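Methyl-coenzyme M reductase subunit beta (Methanosarcina barkeri, PDB 1E6Y) forms, with the alpha and gamma subunits, the nickel F430 enzyme that releases methane from methyl-coenzyme M using coenzyme B in the last step of methanogenesis. Local coordinates at residues S107-S112 with G413-A418; V129-V134 with S154-S159; N190-H195 with S407-I412; N194-I199 with C389-V394; R202-A207 with V394-G399. All coordinates share one frame; numbering follows the deposited sequence.

Interaction 1. Residues S107-S112 with G413-A418; sequences SLLIQS and GDVFGA
Val415 and Phe416, late in helix 405-416, pack on the antiparallel sheet that contains strand 107-111, where they meet Leu109. Leu109 carries its CG anti to the backbone N (chi1 171°), which brings CD1 over to the helix, 3.5 Å from Val415 CG1. The same methyl reaches Phe416, with CD1 3.8 Å from CE2 on an oblique approach to the ring. Val415 is forked across the strand: CG1 also meets Leu109 CB at 3.6 Å, while CG2 lies 3.7 Å from Ser107 OG. That hydroxyl is buried here and finds no partner in the model. An alanine in place of Leu109 would probably open a gap on the strand side of Val415 CG1 and Phe416 CE2, leaving the ring less firmly held. Strands 98-102 and 41-45 flank strand 107-111; Val415 also packs on Ala43 and Leu109 on Ile100, while Leu108 and Ile110 face helix 78-89.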
loop_
_atom_site.group_PDB
_atom_site.type_symbol
_atom_site.label_atom_id
_atom_site.label_comp_id
_atom_site.label_asym_id
_atom_site.label_seq_id
_atom_site.Cartn_x
_atom_site.Cartn_y
_atom_site.Cartn_z
ATOM N N SER E 107 18.064 22.464 18.619
ATOM C CA SER E 107 17.345 21.195 18.694
ATOM C C SER E 107 17.266 20.648 20.116
ATOM O O SER E 107 17.971 21.119 21.011
ATOM C CB SER E 107 18.000 20.160 17.775
ATOM O OG SER E 107 19.300 19.824 18.222
ATOM N N LEU E 108 16.358 19.697 20.326
ATOM C CA LEU E 108 16.197 19.037 21.620
ATOM C C LEU E 108 16.357 17.529 21.484
ATOM O O LEU E 108 15.945 16.943 20.484
ATOM C CB LEU E 108 14.809 19.320 22.210
ATOM C CG LEU E 108 14.395 20.750 22.556
ATOM C CD1 LEU E 108 12.946 20.747 23.027
ATOM C CD2 LEU E 108 15.310 21.324 23.630
ATOM N N LEU E 109 16.939 16.909 22.505
ATOM C CA LEU E 109 16.781 15.479 22.735
ATOM C C LEU E 109 15.611 15.287 23.693
ATOM O O LEU E 109 15.588 15.874 24.776
ATOM C CB LEU E 109 18.053 14.889 23.355
ATOM C CG LEU E 109 17.995 13.445 23.872
ATOM C CD1 LEU E 109 17.787 12.470 22.718
ATOM C CD2 LEU E 109 19.281 13.121 24.618
ATOM N N ILE E 110 14.598 14.549 23.253
ATOM C CA ILE E 110 13.479 14.209 24.125
ATOM C C ILE E 110 13.453 12.711 24.360
ATOM O O ILE E 110 13.162 11.934 23.449
ATOM C CB ILE E 110 12.121 14.642 23.521
ATOM C CG1 ILE E 110 12.137 16.138 23.199
ATOM C CG2 ILE E 110 10.987 14.329 24.503
ATOM C CD1 ILE E 110 10.855 16.637 22.580
ATOM N N GLN E 111 13.843 12.305 25.563
ATOM C CA GLN E 111 13.767 10.908 25.963
ATOM C C GLN E 111 12.580 10.715 26.894
ATOM O O GLN E 111 12.550 11.266 27.998
ATOM C CB GLN E 111 15.059 10.481 26.665
ATOM C CG GLN E 111 16.317 10.861 25.905
ATOM C CD GLN E 111 17.548 10.158 26.426
ATOM O OE1 GLN E 111 18.141 10.575 27.419
ATOM N NE2 GLN E 111 17.947 9.087 25.750
ATOM N N SER E 112 11.555 10.035 26.391
ATOM C CA SER E 112 10.400 9.667 27.201
ATOM C C SER E 112 10.851 8.750 28.331
ATOM O O SER E 112 11.826 8.009 28.186
ATOM C CB SER E 112 9.357 8.946 26.342
ATOM O OG SER E 112 8.617 9.863 25.557
ATOM N N GLY E 413 23.004 12.664 14.485
ATOM C CA GLY E 413 24.343 12.662 15.046
ATOM C C GLY E 413 24.501 13.685 16.155
ATOM O O GLY E 413 25.069 13.387 17.204
ATOM N N ASP E 414 23.935 14.871 15.944
ATOM C CA ASP E 414 24.001 15.958 16.918
ATOM C C ASP E 414 23.271 15.603 18.214
ATOM O O ASP E 414 23.778 15.851 19.311
ATOM C CB ASP E 414 23.392 17.238 16.330
ATOM C CG ASP E 414 24.209 17.807 15.176
ATOM O OD1 ASP E 414 25.439 17.574 15.124
ATOM O OD2 ASP E 414 23.618 18.501 14.323
ATOM N N VAL E 415 22.120 14.951 18.078
ATOM C CA VAL E 415 21.243 14.696 19.213
ATOM C C VAL E 415 21.543 13.378 19.930
ATOM O O VAL E 415 21.413 13.298 21.150
ATOM C CB VAL E 415 19.756 14.737 18.772
ATOM C CG1 VAL E 415 18.849 14.295 19.902
ATOM C CG2 VAL E 415 19.387 16.148 18.331
ATOM N N PHE E 416 21.991 12.368 19.187
ATOM C CA PHE E 416 22.181 11.029 19.747
ATOM C C PHE E 416 23.646 10.620 19.878
ATOM O O PHE E 416 23.966 9.661 20.583
ATOM C CB PHE E 416 21.441 9.988 18.899
ATOM C CG PHE E 416 19.945 10.096 18.976
ATOM C CD1 PHE E 416 19.229 10.760 17.984
ATOM C CD2 PHE E 416 19.253 9.546 20.050
ATOM C CE1 PHE E 416 17.842 10.879 18.063
ATOM C CE2 PHE E 416 17.868 9.658 20.138
ATOM C CZ PHE E 416 17.160 10.326 19.142
ATOM N N GLY E 417 24.533 11.356 19.212
ATOM C CA GLY E 417 25.936 10.977 19.173
ATOM C C GLY E 417 26.695 11.174 20.474
ATOM O O GLY E 417 27.835 10.724 20.604
ATOM N N ALA E 418 26.068 11.840 21.439
ATOM C CA ALA E 418 26.708 12.124 22.718
ATOM C C ALA E 418 26.247 11.172 23.817
ATOM O O ALA E 418 26.666 11.299 24.967
ATOM C CB ALA E 418 26.446 13.570 23.129
#

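Interaction 2. Residues V129-V134 with S154-S159; sequences VGAAAV and SAVWGS
Trp157 holds its CG anti to the carbonyl carbon and beside the backbone N (chi1 -70°), and with chi2 at 82° the indole is laid over Ala131 of the neighbouring helix. The contact is a helix-helix packing within the N-terminal domain, joining helix 125-141 to the last turn of helix 149-157. Ala131 CB sits over one indole face, 3.7 Å from the centroid of the five-membered ring and 24° off its normal, a CH-pi contact. It is displaced toward the CE2 corner, Ala131 CB lying 3.5 Å from Trp157 CE2. Beside it, Val156 has CG1 anti to its own N, and this methyl touches the same Ala131 CB at 3.9 Å, so one methyl group is shared by both partners. The indole NE1 makes a weak hydrogen bond to Thr135 OG1, one turn further along helix 125-141, and Lys153 adds a cation-pi contact. Gly158, with positive phi, then turns the chain out of the helix. At the far end of the contact, Val156 CG2 meets Val134 CG1 at 4.1 Å.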
loop_
_atom_site.group_PDB
_atom_site.type_symbol
_atom_site.label_atom_id
_atom_site.label_comp_id
_atom_site.label_asym_id
_atom_site.label_seq_id
_atom_site.Cartn_x
_atom_site.Cartn_y
_atom_site.Cartn_z
ATOM N N VAL E 129 4.262 11.720 21.825
ATOM C CA VAL E 129 4.332 12.460 23.084
ATOM C C VAL E 129 5.336 13.609 22.986
ATOM O O VAL E 129 5.048 14.727 23.412
ATOM C CB VAL E 129 4.722 11.537 24.266
ATOM C CG1 VAL E 129 4.899 12.356 25.538
ATOM C CG2 VAL E 129 3.650 10.475 24.477
ATOM N N GLY E 130 6.494 13.344 22.382
ATOM C CA GLY E 130 7.463 14.404 22.144
ATOM C C GLY E 130 6.886 15.554 21.333
ATOM O O GLY E 130 6.965 16.715 21.741
ATOM N N ALA E 131 6.220 15.220 20.229
ATOM C CA ALA E 131 5.608 16.225 19.367
ATOM C C ALA E 131 4.448 16.931 20.068
ATOM O O ALA E 131 4.314 18.148 19.973
ATOM C CB ALA E 131 5.133 15.583 18.069
ATOM N N ALA E 132 3.657 16.172 20.824
ATOM C CA ALA E 132 2.533 16.737 21.568
ATOM C C ALA E 132 3.021 17.710 22.641
ATOM O O ALA E 132 2.451 18.787 22.815
ATOM C CB ALA E 132 1.712 15.627 22.204
ATOM N N ALA E 133 4.120 17.354 23.302
ATOM C CA ALA E 133 4.705 18.190 24.348
ATOM C C ALA E 133 5.228 19.505 23.781
ATOM O O ALA E 133 4.946 20.576 24.324
ATOM C CB ALA E 133 5.822 17.438 25.054
ATOM N N VAL E 134 5.941 19.426 22.658
ATOM C CA VAL E 134 6.441 20.617 21.975
ATOM C C VAL E 134 5.294 21.487 21.455
ATOM O O VAL E 134 5.291 22.700 21.659
ATOM C CB VAL E 134 7.383 20.234 20.802
ATOM C CG1 VAL E 134 7.815 21.475 20.037
ATOM C CG2 VAL E 134 8.601 19.504 21.334
ATOM N N SER E 154 1.130 21.771 12.806
ATOM C CA SER E 154 1.784 21.237 11.616
ATOM C C SER E 154 3.233 21.678 11.454
ATOM O O SER E 154 3.998 21.032 10.739
ATOM C CB SER E 154 0.997 21.607 10.362
ATOM O OG SER E 154 -0.053 20.680 10.162
ATOM N N ALA E 155 3.611 22.773 12.112
ATOM C CA ALA E 155 5.019 23.161 12.171
ATOM C C ALA E 155 5.818 22.045 12.838
ATOM O O ALA E 155 6.956 21.773 12.457
ATOM C CB ALA E 155 5.182 24.463 12.947
ATOM N N VAL E 156 5.167 21.339 13.759
ATOM C CA VAL E 156 5.788 20.240 14.490
ATOM C C VAL E 156 5.526 18.887 13.817
ATOM O O VAL E 156 6.461 18.131 13.549
ATOM C CB VAL E 156 5.275 20.188 15.955
ATOM C CG1 VAL E 156 5.993 19.094 16.732
ATOM C CG2 VAL E 156 5.480 21.538 16.633
ATOM N N TRP E 157 4.263 18.622 13.489
ATOM C CA TRP E 157 3.819 17.304 13.030
ATOM C C TRP E 157 3.832 17.133 11.510
ATOM O O TRP E 157 3.559 16.041 11.007
ATOM C CB TRP E 157 2.401 17.020 13.537
ATOM C CG TRP E 157 2.283 16.779 15.011
ATOM C CD1 TRP E 157 2.206 17.726 15.991
ATOM C CD2 TRP E 157 2.067 15.519 15.657
ATOM N NE1 TRP E 157 1.936 17.139 17.204
ATOM C CE2 TRP E 157 1.845 15.783 17.029
ATOM C CE3 TRP E 157 2.034 14.188 15.210
ATOM C CZ2 TRP E 157 1.593 14.767 17.959
ATOM C CZ3 TRP E 157 1.782 13.178 16.135
ATOM C CH2 TRP E 157 1.563 13.476 17.494
ATOM N N GLY E 158 4.019 18.229 10.779
ATOM C CA GLY E 158 3.978 18.168 9.326
ATOM C C GLY E 158 2.612 17.806 8.767
ATOM O O GLY E 158 1.597 18.379 9.166
ATOM N N SER E 159 2.578 16.824 7.867
ATOM C CA SER E 159 1.338 16.447 7.189
ATOM C C SER E 159 0.553 15.327 7.866
ATOM O O SER E 159 -0.500 14.923 7.374
ATOM C CB SER E 159 1.619 16.062 5.738
ATOM O OG SER E 159 1.525 17.194 4.891
#

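Interaction 3. Residues N190-H195 with S407-I412; sequences NIMANH and STSGLI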
loop_
_atom_site.group_PDB
_atom_site.type_symbol
_atom_site.label_atom_id
_atom_site.label_comp_id
_atom_site.label_asym_id
_atom_site.label_seq_id
_atom_site.Cartn_x
_atom_site.Cartn_y
_atom_site.Cartn_z
ATOM N N ASN E 190 15.133 -1.217 10.631
ATOM C CA ASN E 190 14.903 -0.027 9.820
ATOM C C ASN E 190 15.644 1.199 10.357
ATOM O O ASN E 190 15.028 2.178 10.789
ATOM C CB ASN E 190 13.405 0.268 9.702
ATOM C CG ASN E 190 13.076 1.093 8.471
ATOM O OD1 ASN E 190 13.972 1.532 7.748
ATOM N ND2 ASN E 190 11.786 1.272 8.201
ATOM N N ILE E 191 16.974 1.144 10.303
ATOM C CA ILE E 191 17.825 2.249 10.738
ATOM C C ILE E 191 18.889 2.474 9.671
ATOM O O ILE E 191 19.748 1.618 9.460
ATOM C CB ILE E 191 18.531 1.919 12.083
ATOM C CG1 ILE E 191 17.493 1.577 13.155
ATOM C CG2 ILE E 191 19.392 3.097 12.528
ATOM C CD1 ILE E 191 18.078 0.944 14.393
ATOM N N MET E 192 18.827 3.611 8.981
ATOM C CA MET E 192 19.723 3.834 7.851
ATOM C C MET E 192 21.174 3.937 8.311
ATOM O O MET E 192 21.454 4.376 9.430
ATOM C CB MET E 192 19.303 5.077 7.048
ATOM C CG MET E 192 19.930 6.385 7.489
ATOM S SD MET E 192 19.215 7.811 6.632
ATOM C CE MET E 192 19.622 7.451 4.923
ATOM N N ALA E 193 22.070 3.385 7.499
ATOM C CA ALA E 193 23.478 3.262 7.855
ATOM C C ALA E 193 24.104 4.602 8.238
ATOM O O ALA E 193 24.930 4.665 9.149
ATOM C CB ALA E 193 24.249 2.627 6.709
ATOM N N ASN E 194 23.669 5.677 7.586
ATOM C CA ASN E 194 24.184 7.009 7.893
ATOM C C ASN E 194 23.897 7.427 9.334
ATOM O O ASN E 194 24.697 8.136 9.945
ATOM C CB ASN E 194 23.601 8.049 6.929
ATOM C CG ASN E 194 24.431 8.210 5.666
ATOM O OD1 ASN E 194 25.489 7.602 5.522
ATOM N ND2 ASN E 194 23.944 9.027 4.742
ATOM N N HIS E 195 22.749 7.001 9.864
ATOM C CA HIS E 195 22.382 7.282 11.254
ATOM C C HIS E 195 23.388 6.662 12.214
ATOM O O HIS E 195 23.872 7.319 13.135
ATOM C CB HIS E 195 20.992 6.726 11.575
ATOM C CG HIS E 195 19.865 7.561 11.056
ATOM N ND1 HIS E 195 20.062 8.685 10.280
ATOM C CD2 HIS E 195 18.525 7.442 11.208
ATOM C CE1 HIS E 195 18.895 9.221 9.981
ATOM N NE2 HIS E 195 17.943 8.486 10.532
ATOM N N SER E 407 24.205 15.024 5.360
ATOM C CA SER E 407 23.039 15.240 4.508
ATOM C C SER E 407 21.778 14.607 5.085
ATOM O O SER E 407 20.724 15.243 5.133
ATOM C CB SER E 407 23.302 14.671 3.110
ATOM O OG SER E 407 22.154 14.769 2.284
ATOM N N THR E 408 21.888 13.353 5.514
ATOM C CA THR E 408 20.718 12.582 5.929
ATOM C C THR E 408 20.548 12.509 7.442
ATOM O O THR E 408 19.440 12.287 7.930
ATOM C CB THR E 408 20.771 11.134 5.384
ATOM O OG1 THR E 408 21.832 10.417 6.028
ATOM C CG2 THR E 408 21.001 11.131 3.879
ATOM N N SER E 409 21.642 12.684 8.178
ATOM C CA SER E 409 21.682 12.293 9.587
ATOM C C SER E 409 22.348 13.322 10.496
ATOM O O SER E 409 22.800 12.986 11.591
ATOM C CB SER E 409 22.407 10.951 9.730
ATOM O OG SER E 409 21.877 9.990 8.838
ATOM N N GLY E 410 22.380 14.577 10.054
ATOM C CA GLY E 410 23.003 15.630 10.835
ATOM C C GLY E 410 22.365 15.815 12.201
ATOM O O GLY E 410 23.060 15.828 13.218
ATOM N N LEU E 411 21.037 15.891 12.225
ATOM C CA LEU E 411 20.283 16.035 13.468
ATOM C C LEU E 411 20.473 14.825 14.384
ATOM O O LEU E 411 20.661 14.976 15.593
ATOM C CB LEU E 411 18.796 16.224 13.154
ATOM C CG LEU E 411 17.825 16.462 14.314
ATOM C CD1 LEU E 411 18.066 17.829 14.931
ATOM C CD2 LEU E 411 16.401 16.355 13.804
ATOM N N ILE E 412 20.455 13.630 13.796
ATOM C CA ILE E 412 20.589 12.387 14.551
ATOM C C ILE E 412 21.959 12.290 15.218
ATOM O O ILE E 412 22.059 11.922 16.388
ATOM C CB ILE E 412 20.363 11.151 13.634
ATOM C CG1 ILE E 412 18.928 11.158 13.094
ATOM C CG2 ILE E 412 20.630 9.857 14.397
ATOM C CD1 ILE E 412 17.855 11.127 14.173
#
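His195 ND1 and Ser409 OG are joined by a 2.7 Å hydrogen bond, in which either could be the donor; the hydroxyl lies at the ring's edge, in its plane. Next to it Asn194 ND2 donates to Thr408 OG1 at 2.8 Å, with an N-H...O angle of 152° and the acceptor 11° out of the amide plane. The two hydroxyls are themselves hydrogen-bonded, Thr408 OG1 to Ser409 OG at 2.8 Å, so a continuous chain of bonds runs from amide to imidazole. It binds the first turn of helix 193-199 to helix 405-416, which is kinked here, the N atoms of Leu411 and Ile412 lacking bonds to the preceding turn. Asn194 ND2 has a second acceptor in Phe403 O. The imidazole is sandwiched. Ile412 CG1 stands over one face in a CH-pi contact, 3.8 Å from the centroid of the His195 ring. Met192 CG lies over the opposite face, 3.6 Å above the His195 ring plane. Further along the Met192 chain, bent at chi3, SD passes 3.7 Å from Thr408 OG1. A leucine in place of His195 would probably leave Ser409 OG with one polar mate fewer and Ile412 without its ring face. Because both hydroxyls can donate or accept, the direction of the Thr408-Ser409 bond would probably depend on which nitrogen of the imidazole carries hydrogen.

Interaction 4. Residues N194-I199 with C389-V394; sequences NHVAAI and CVCAAV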
loop_
_atom_site.group_PDB
_atom_site.type_symbol
_atom_site.label_atom_id
_atom_site.label_comp_id
_atom_site.label_asym_id
_atom_site.label_seq_id
_atom_site.Cartn_x
_atom_site.Cartn_y
_atom_site.Cartn_z
ATOM N N ASN E 194 23.669 5.677 7.586
ATOM C CA ASN E 194 24.184 7.009 7.893
ATOM C C ASN E 194 23.897 7.427 9.334
ATOM O O ASN E 194 24.697 8.136 9.945
ATOM C CB ASN E 194 23.601 8.049 6.929
ATOM C CG ASN E 194 24.431 8.210 5.666
ATOM O OD1 ASN E 194 25.489 7.602 5.522
ATOM N ND2 ASN E 194 23.944 9.027 4.742
ATOM N N HIS E 195 22.749 7.001 9.864
ATOM C CA HIS E 195 22.382 7.282 11.254
ATOM C C HIS E 195 23.388 6.662 12.214
ATOM O O HIS E 195 23.872 7.319 13.135
ATOM C CB HIS E 195 20.992 6.726 11.575
ATOM C CG HIS E 195 19.865 7.561 11.056
ATOM N ND1 HIS E 195 20.062 8.685 10.280
ATOM C CD2 HIS E 195 18.525 7.442 11.208
ATOM C CE1 HIS E 195 18.895 9.221 9.981
ATOM N NE2 HIS E 195 17.943 8.486 10.532
ATOM N N VAL E 196 23.683 5.384 11.991
ATOM C CA VAL E 196 24.586 4.629 12.851
ATOM C C VAL E 196 25.996 5.210 12.798
ATOM O O VAL E 196 26.612 5.441 13.839
ATOM C CB VAL E 196 24.618 3.135 12.442
ATOM C CG1 VAL E 196 25.589 2.364 13.327
ATOM C CG2 VAL E 196 23.220 2.538 12.555
ATOM N N ALA E 197 26.469 5.513 11.589
ATOM C CA ALA E 197 27.778 6.139 11.408
ATOM C C ALA E 197 27.856 7.515 12.068
ATOM O O ALA E 197 28.890 7.878 12.631
ATOM C CB ALA E 197 28.104 6.250 9.925
ATOM N N ALA E 198 26.766 8.278 11.986
ATOM C CA ALA E 198 26.675 9.583 12.640
ATOM C C ALA E 198 26.809 9.442 14.150
ATOM O O ALA E 198 27.593 10.148 14.781
ATOM C CB ALA E 198 25.347 10.249 12.302
ATOM N N ILE E 199 26.047 8.513 14.716
ATOM C CA ILE E 199 26.065 8.259 16.154
ATOM C C ILE E 199 27.442 7.788 16.637
ATOM O O ILE E 199 27.897 8.184 17.713
ATOM C CB ILE E 199 24.989 7.213 16.534
ATOM C CG1 ILE E 199 23.596 7.806 16.313
ATOM C CG2 ILE E 199 25.152 6.787 17.984
ATOM C CD1 ILE E 199 22.485 6.784 16.335
ATOM N N CYS E 389 28.790 -3.895 8.128
ATOM C CA CYS E 389 29.870 -3.515 7.219
ATOM C C CYS E 389 29.560 -2.215 6.482
ATOM O O CYS E 389 30.446 -1.384 6.272
ATOM C CB CYS E 389 30.125 -4.630 6.205
ATOM S SG CYS E 389 30.440 -6.237 6.958
ATOM N N VAL E 390 28.297 -2.036 6.108
ATOM C CA VAL E 390 27.857 -0.809 5.450
ATOM C C VAL E 390 28.014 0.408 6.367
ATOM O O VAL E 390 28.516 1.444 5.943
ATOM C CB VAL E 390 26.389 -0.925 4.981
ATOM C CG1 VAL E 390 25.953 0.348 4.271
ATOM C CG2 VAL E 390 26.238 -2.119 4.054
ATOM N N CYS E 391 27.652 0.257 7.637
ATOM C CA CYS E 391 27.793 1.345 8.600
ATOM C C CYS E 391 29.254 1.725 8.814
ATOM O O CYS E 391 29.583 2.910 8.913
ATOM C CB CYS E 391 27.154 0.959 9.934
ATOM S SG CYS E 391 25.369 0.739 9.839
ATOM N N ALA E 392 30.126 0.721 8.862
ATOM C CA ALA E 392 31.569 0.950 8.968
ATOM C C ALA E 392 32.117 1.630 7.715
ATOM O O ALA E 392 32.921 2.558 7.804
ATOM C CB ALA E 392 32.294 -0.370 9.209
ATOM N N ALA E 393 31.633 1.204 6.551
ATOM C CA ALA E 393 32.056 1.778 5.274
ATOM C C ALA E 393 31.707 3.262 5.186
ATOM O O ALA E 393 32.523 4.084 4.758
ATOM C CB ALA E 393 31.407 1.027 4.132
ATOM N N VAL E 394 30.495 3.595 5.614
ATOM C CA VAL E 394 30.029 4.973 5.633
ATOM C C VAL E 394 30.864 5.818 6.597
ATOM O O VAL E 394 31.264 6.935 6.265
ATOM C CB VAL E 394 28.535 5.031 6.026
ATOM C CG1 VAL E 394 28.109 6.458 6.297
ATOM C CG2 VAL E 394 27.697 4.437 4.910
#
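Asn194 uses its two amide ends differently: ND2 is held by Thr408 OG1 and Phe403 O, which probably fixes the amide, whereas OD1 lies against Val394 CG1, at a modelled 3.0 Å that is doubtfully short. This belongs to the packing of helix 193-199 on helix 387-395 in the C-terminal domain. The short segments cross at -57°, their axes approaching to 8.3 Å, a close spacing that small side chains at the crossing allow. Ala197 lies at the centre, nearest to Cys391 by backbone, and its CB meets Val394 CG1 at 3.6 Å. Val394 holds CG1 anti to its backbone N (chi1 170°), which sets this single methyl between the Asn194 carbonyl oxygen and the alanine methyl. Helix 204-221 borders the same junction, with Leu210 against Val196 and Ser211 against Cys391, while Pro369 packs on Val394. On the other flank of the crossing, Cys391 SG lies against the branch point of Val196, 3.6 Å from CB and 3.9 Å from each of CG1 and CG2.

Interaction 5. Residues R202-A207 with V394-G399; sequences RNAMNA and VALDAG
Two backbone carbonyl oxygens, both acceptors, lie close together, Arg202 O and Ala395 O 3.5 Å apart, and Arg67 of the gamma subunit reaches both. Its NH1 donates to Ala395 O and its NH2, weakly, to Arg202 O, so a single guanidinium from another chain bridges the two segments and probably offsets the repulsion of their oxygens. Arg202 has positive phi (58°) in the link between helices 193-199 and 204-221, and its backbone comes down on Ala395, whose CB is 3.8 Å from both CA and C of Arg202. The side chain, bent at chi3, runs alongside the chain that leaves helix 387-395. Asp397 O lies in the guanidinium plane at its edge, 3.8 Å from NH1, while the salt bridge of Arg202 is made through NH2 to Glu406. Asp397 OD2 accepts from Gly399 N, closing an Asx turn, and OD1 takes Thr400 OG1 and Ala321 N. Asn203 is the N-cap of helix 204-221: OD1 accepts from Asn206 N at 3.0 Å. Just inside that cap, Ala204 CB rests on Leu396 CG at 3.8 Å, and Ala207 CB meets Ala395 CB at 4.2 Å. Leu312 packs on both Ala204 and Leu396, and Asn194 and Ala197 pack on Val394, placing the contact among helices 193-199, 204-221, 296-318 and 387-395, against the gamma subunit.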
loop_
_atom_site.group_PDB
_atom_site.type_symbol
_atom_site.label_atom_id
_atom_site.label_comp_id
_atom_site.label_asym_id
_atom_site.label_seq_id
_atom_site.Cartn_x
_atom_site.Cartn_y
_atom_site.Cartn_z
ATOM N N ARG E 202 31.767 8.679 13.264
ATOM C CA ARG E 202 32.577 8.167 12.172
ATOM C C ARG E 202 33.680 7.224 12.658
ATOM O O ARG E 202 34.751 7.172 12.059
ATOM C CB ARG E 202 33.150 9.296 11.320
ATOM C CG ARG E 202 32.057 10.138 10.649
ATOM C CD ARG E 202 32.721 11.383 10.084
ATOM N NE ARG E 202 32.717 11.408 8.617
ATOM C CZ ARG E 202 31.866 12.207 7.970
ATOM N NH1 ARG E 202 31.825 12.267 6.642
ATOM N NH2 ARG E 202 31.026 12.989 8.656
ATOM N N ASN E 203 33.404 6.489 13.734
ATOM C CA ASN E 203 34.286 5.427 14.202
ATOM C C ASN E 203 33.824 4.124 13.566
ATOM O O ASN E 203 32.771 3.593 13.924
ATOM C CB ASN E 203 34.224 5.312 15.731
ATOM C CG ASN E 203 35.209 4.291 16.287
ATOM O OD1 ASN E 203 35.161 3.109 15.944
ATOM N ND2 ASN E 203 36.077 4.739 17.185
ATOM N N ALA E 204 34.640 3.596 12.658
ATOM C CA ALA E 204 34.272 2.435 11.851
ATOM C C ALA E 204 33.806 1.230 12.670
ATOM O O ALA E 204 32.693 0.736 12.473
ATOM C CB ALA E 204 35.436 2.041 10.949
ATOM N N MET E 205 34.626 0.786 13.618
ATOM C CA MET E 205 34.306 -0.425 14.366
ATOM C C MET E 205 33.184 -0.240 15.386
ATOM O O MET E 205 32.455 -1.183 15.684
ATOM C CB MET E 205 35.545 -0.985 15.062
ATOM C CG MET E 205 35.326 -2.402 15.570
ATOM S SD MET E 205 36.769 -3.126 16.340
ATOM C CE MET E 205 37.983 -2.916 15.006
ATOM N N ASN E 206 33.037 0.972 15.913
ATOM C CA ASN E 206 31.908 1.268 16.791
ATOM C C ASN E 206 30.612 1.398 15.994
ATOM O O ASN E 206 29.533 1.075 16.493
ATOM C CB ASN E 206 32.172 2.541 17.602
ATOM C CG ASN E 206 32.991 2.275 18.856
ATOM O OD1 ASN E 206 32.961 1.173 19.405
ATOM N ND2 ASN E 206 33.736 3.280 19.308
ATOM N N ALA E 207 30.732 1.826 14.740
ATOM C CA ALA E 207 29.594 1.863 13.825
ATOM C C ALA E 207 29.105 0.451 13.509
ATOM O O ALA E 207 27.909 0.166 13.596
ATOM C CB ALA E 207 29.974 2.593 12.535
ATOM N N VAL E 394 30.495 3.595 5.614
ATOM C CA VAL E 394 30.029 4.973 5.633
ATOM C C VAL E 394 30.864 5.818 6.597
ATOM O O VAL E 394 31.264 6.935 6.265
ATOM C CB VAL E 394 28.535 5.031 6.026
ATOM C CG1 VAL E 394 28.109 6.458 6.297
ATOM C CG2 VAL E 394 27.697 4.437 4.910
ATOM N N ALA E 395 31.207 5.237 7.743
ATOM C CA ALA E 395 32.044 5.909 8.735
ATOM C C ALA E 395 33.439 6.234 8.194
ATOM O O ALA E 395 34.047 7.222 8.597
ATOM C CB ALA E 395 32.158 5.047 9.987
ATOM N N LEU E 396 33.919 5.425 7.252
ATOM C CA LEU E 396 35.272 5.573 6.714
ATOM C C LEU E 396 35.359 6.507 5.508
ATOM O O LEU E 396 36.454 6.806 5.031
ATOM C CB LEU E 396 35.839 4.204 6.329
ATOM C CG LEU E 396 36.237 3.260 7.464
ATOM C CD1 LEU E 396 36.456 1.864 6.907
ATOM C CD2 LEU E 396 37.495 3.773 8.152
ATOM N N ASP E 397 34.210 6.934 4.993
ATOM C CA ASP E 397 34.177 7.788 3.805
ATOM C C ASP E 397 34.703 9.193 4.102
ATOM O O ASP E 397 34.272 9.844 5.056
ATOM C CB ASP E 397 32.753 7.872 3.251
ATOM C CG ASP E 397 32.709 8.429 1.841
ATOM O OD1 ASP E 397 32.848 7.648 0.879
ATOM O OD2 ASP E 397 32.536 9.654 1.692
ATOM N N ALA E 398 35.607 9.670 3.252
ATOM C CA ALA E 398 36.263 10.957 3.460
ATOM C C ALA E 398 35.556 12.111 2.752
ATOM O O ALA E 398 35.942 13.271 2.920
ATOM C CB ALA E 398 37.715 10.881 3.014
ATOM N N GLY E 399 34.543 11.792 1.947
ATOM C CA GLY E 399 33.730 12.823 1.322
ATOM C C GLY E 399 33.442 12.594 -0.152
ATOM O O GLY E 399 33.524 13.525 -0.954
#

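Interactions 3, 4 and 5 form one cluster in the C-terminal domain, with centres 6 to 13 Å apart: 3 and 4 share helix 193-199, 4 and 5 share helix 387-395. Helix 405-416 carries the chain on from interaction 3 to interaction 1, whose centre is 13 Å away and whose strand 107-111 belongs to the N-terminal domain, so this helix ties the two together. Interaction 2 lies farther out, its centre 32 Å from that of interaction 5, and touches interaction 1 through Ile110 and Val134. Along the chain interactions 2 to 5 are all nested inside the loop closed by interaction 1. The Met192 side chain of interaction 3 is about 10 Å from bound coenzyme B.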